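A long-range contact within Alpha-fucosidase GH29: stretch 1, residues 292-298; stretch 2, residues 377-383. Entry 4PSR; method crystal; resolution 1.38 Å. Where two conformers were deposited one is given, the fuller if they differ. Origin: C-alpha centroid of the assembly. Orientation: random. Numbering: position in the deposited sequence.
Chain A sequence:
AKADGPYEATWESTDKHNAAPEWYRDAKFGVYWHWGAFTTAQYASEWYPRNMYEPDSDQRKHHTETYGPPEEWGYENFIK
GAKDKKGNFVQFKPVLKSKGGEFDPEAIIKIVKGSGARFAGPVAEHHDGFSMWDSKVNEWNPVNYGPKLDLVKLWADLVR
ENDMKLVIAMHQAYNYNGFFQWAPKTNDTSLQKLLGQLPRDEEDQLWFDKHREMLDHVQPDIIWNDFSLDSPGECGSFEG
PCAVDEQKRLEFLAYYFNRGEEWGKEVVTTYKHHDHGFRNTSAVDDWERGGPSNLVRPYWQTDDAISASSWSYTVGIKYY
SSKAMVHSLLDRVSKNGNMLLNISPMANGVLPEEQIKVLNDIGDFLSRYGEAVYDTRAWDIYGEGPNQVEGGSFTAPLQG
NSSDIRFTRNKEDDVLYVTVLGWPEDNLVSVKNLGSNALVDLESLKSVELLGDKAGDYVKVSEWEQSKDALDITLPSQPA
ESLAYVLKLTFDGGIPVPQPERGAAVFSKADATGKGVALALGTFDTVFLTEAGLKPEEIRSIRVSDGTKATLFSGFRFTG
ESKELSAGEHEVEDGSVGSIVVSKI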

# COMPACT_ATOMS: atom_id res chain seq x y z
N PRO A 292 -0.13 8.64 3.36
CA PRO A 292 0.24 10.05 3.49
C PRO A 292 -0.99 10.97 3.59
O PRO A 292 -2.07 10.65 3.10
CB PRO A 292 1.00 10.33 2.19
CG PRO A 292 0.34 9.40 1.20
CD PRO A 292 0.08 8.15 1.98
N SER A 293 -0.82 12.14 4.19
CA SER A 293 -1.91 13.11 4.26
C SER A 293 -2.08 13.85 2.94
O SER A 293 -3.14 14.41 2.67
CB SER A 293 -1.64 14.12 5.38
OG SER A 293 -0.43 14.80 5.12
N ASN A 294 -1.04 13.83 2.13
CA ASN A 294 -1.03 14.55 0.86
C ASN A 294 -0.82 13.65 -0.35
O ASN A 294 -0.52 12.47 -0.21
CB ASN A 294 0.12 15.55 0.89
CG ASN A 294 1.48 14.89 1.06
OD1 ASN A 294 1.63 13.94 1.82
ND2 ASN A 294 2.50 15.41 0.36
N LEU A 295 -0.93 14.22 -1.54
CA LEU A 295 -0.57 13.53 -2.78
C LEU A 295 0.94 13.44 -2.92
O LEU A 295 1.63 14.47 -3.03
CB LEU A 295 -1.18 14.31 -3.97
CG LEU A 295 -1.27 13.61 -5.33
CD1 LEU A 295 -2.23 14.37 -6.27
CD2 LEU A 295 0.08 13.48 -5.99
N VAL A 296 1.44 12.22 -2.92
CA VAL A 296 2.87 11.95 -2.96
C VAL A 296 3.29 11.38 -4.31
O VAL A 296 2.60 10.53 -4.88
CB VAL A 296 3.20 10.95 -1.83
CG1 VAL A 296 4.60 10.35 -1.93
CG2 VAL A 296 3.00 11.60 -0.46
N ARG A 297 4.44 11.83 -4.80
CA ARG A 297 5.06 11.27 -6.00
C ARG A 297 6.52 10.99 -5.66
O ARG A 297 7.14 11.77 -4.92
CB ARG A 297 4.97 12.24 -7.18
CG ARG A 297 3.52 12.64 -7.51
CD ARG A 297 3.43 13.53 -8.73
NE ARG A 297 2.05 13.81 -9.11
CZ ARG A 297 1.27 12.96 -9.78
NH1 ARG A 297 1.74 11.78 -10.16
NH2 ARG A 297 0.03 13.30 -10.05
N PRO A 298 7.10 9.90 -6.19
CA PRO A 298 6.49 9.01 -7.19
C PRO A 298 5.51 8.01 -6.59
O PRO A 298 5.28 7.97 -5.37
CB PRO A 298 7.70 8.30 -7.80
CG PRO A 298 8.66 8.24 -6.66
CD PRO A 298 8.49 9.53 -5.94
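Stretch 2 377-383: RAWDIYG

How does stretch 2 lie on stretch 1? Stretch 1 is irregular, without helix or strand, and the two segments meet largely by side chains laid against the other's backbone, with no clear direct hydrogen bond between them. The nearest CA atoms across the contact are those of Leu-295 and Tyr-382, 6.3 Å apart. From there the contact runs antiparallel in sequence: Tyr-382 lies by Ser-293, Asn-294 and Leu-295, while Ala-378 is reached by Leu-295 and Arg-297. Together the stretches bury 286 Å².

What does Leu-295 do at the centre? Its CA-to-CB bond points toward stretch 2, and with chi1 and chi2 both t the chain extends so that Leu-295 CD1 lands on the backbone, 3.3 Å from Trp-379 O and 3.8 Å from Asp-380 C. The same Leu-295 CD1 lies 4.3 Å from Ala-378 CB, an apolar contact with a side chain that also points toward stretch 1.

How does Arg-297 reach across? Chi1 is m, chi2 and chi3 are t, and chi4 is -79°, so a long, extended stem turns at its end. The guanidinium presents its edge to Ala-378 O and Trp-379 O, with Arg-297 NH2 3.4 Å from Trp-379 O. The CA-to-CB bond of Asp-380 points away, but with chi1 m the end of its side chain comes nearer, and its OD1 makes a long salt bridge with Arg-297 NH2 at 4.0 Å. Water fills the gaps: water 1 accepts from Arg-297 NE (2.8 Å) and donates to Asp-380 OD1 (2.7 Å), while water 2 accepts from Arg-297 NH2 (2.9 Å) and donates to Ala-378 O (2.7 Å).

Where does Tyr-382 rest? Its CA-to-CB bond points toward stretch 1, and chi1 p with chi2 85° places the ring along the backbone there. Tyr-382 CD2 is 4.1 Å from Leu-295 N, and Tyr-382 OH is 3.6 Å from Ser-293 O; the hydroxyl is hydrogen-bonded elsewhere in the structure.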

# COMPACT_ATOMS: atom_id res chain seq x y z
N ARG A 377 -5.27 7.39 -13.02
CA ARG A 377 -4.15 8.02 -12.35
C ARG A 377 -4.67 9.19 -11.52
O ARG A 377 -5.76 9.75 -11.76
CB ARG A 377 -3.15 8.55 -13.39
CG ARG A 377 -2.49 7.49 -14.27
CD ARG A 377 -1.59 6.58 -13.45
NE ARG A 377 -0.91 5.56 -14.27
CZ ARG A 377 -1.39 4.36 -14.55
NH1 ARG A 377 -2.55 3.93 -14.07
NH2 ARG A 377 -0.71 3.52 -15.31
N ALA A 378 -3.88 9.60 -10.55
CA ALA A 378 -4.21 10.72 -9.72
C ALA A 378 -4.27 11.99 -10.55
O ALA A 378 -3.56 12.14 -11.56
CB ALA A 378 -3.14 10.86 -8.62
N TRP A 379 -5.11 12.91 -10.11
CA TRP A 379 -5.16 14.26 -10.67
C TRP A 379 -4.01 15.05 -10.01
O TRP A 379 -3.12 14.44 -9.45
CB TRP A 379 -6.51 14.89 -10.36
CG TRP A 379 -6.89 16.06 -11.22
CD1 TRP A 379 -6.47 16.32 -12.49
CD2 TRP A 379 -7.79 17.12 -10.87
NE1 TRP A 379 -7.06 17.48 -12.96
CE2 TRP A 379 -7.85 18.00 -11.97
CE3 TRP A 379 -8.51 17.42 -9.72
CZ2 TRP A 379 -8.64 19.14 -11.96
CZ3 TRP A 379 -9.31 18.56 -9.71
CH2 TRP A 379 -9.35 19.41 -10.84
N ASP A 380 -4.01 16.39 -10.06
CA ASP A 380 -2.98 17.13 -9.31
C ASP A 380 -3.47 17.53 -7.93
O ASP A 380 -2.70 18.03 -7.13
CB ASP A 380 -2.43 18.34 -10.07
CG ASP A 380 -1.64 17.94 -11.32
OD1 ASP A 380 -0.82 16.99 -11.29
OD2 ASP A 380 -1.86 18.58 -12.36
N ILE A 381 -4.76 17.35 -7.67
CA ILE A 381 -5.37 17.61 -6.37
C ILE A 381 -6.14 16.35 -6.01
O ILE A 381 -6.88 15.84 -6.84
CB ILE A 381 -6.32 18.83 -6.46
CG1 ILE A 381 -5.52 20.10 -6.80
CG2 ILE A 381 -7.09 19.00 -5.15
CD1 ILE A 381 -6.40 21.28 -7.21
N TYR A 382 -5.94 15.80 -4.81
CA TYR A 382 -6.50 14.46 -4.53
C TYR A 382 -7.99 14.48 -4.20
O TYR A 382 -8.69 13.50 -4.42
CB TYR A 382 -5.74 13.71 -3.44
CG TYR A 382 -5.91 14.27 -2.07
CD1 TYR A 382 -6.99 13.91 -1.29
CD2 TYR A 382 -4.97 15.15 -1.56
CE1 TYR A 382 -7.14 14.45 -0.00
CE2 TYR A 382 -5.10 15.68 -0.32
CZ TYR A 382 -6.17 15.33 0.45
OH TYR A 382 -6.28 15.88 1.70
N GLY A 383 -8.47 15.58 -3.63
CA GLY A 383 -9.83 15.60 -3.10
C GLY A 383 -10.16 16.90 -2.40
O GLY A 383 -9.34 17.83 -2.34
O HOH W 1 0.51 16.16 -9.10
O HOH W 2 -1.01 11.28 -11.86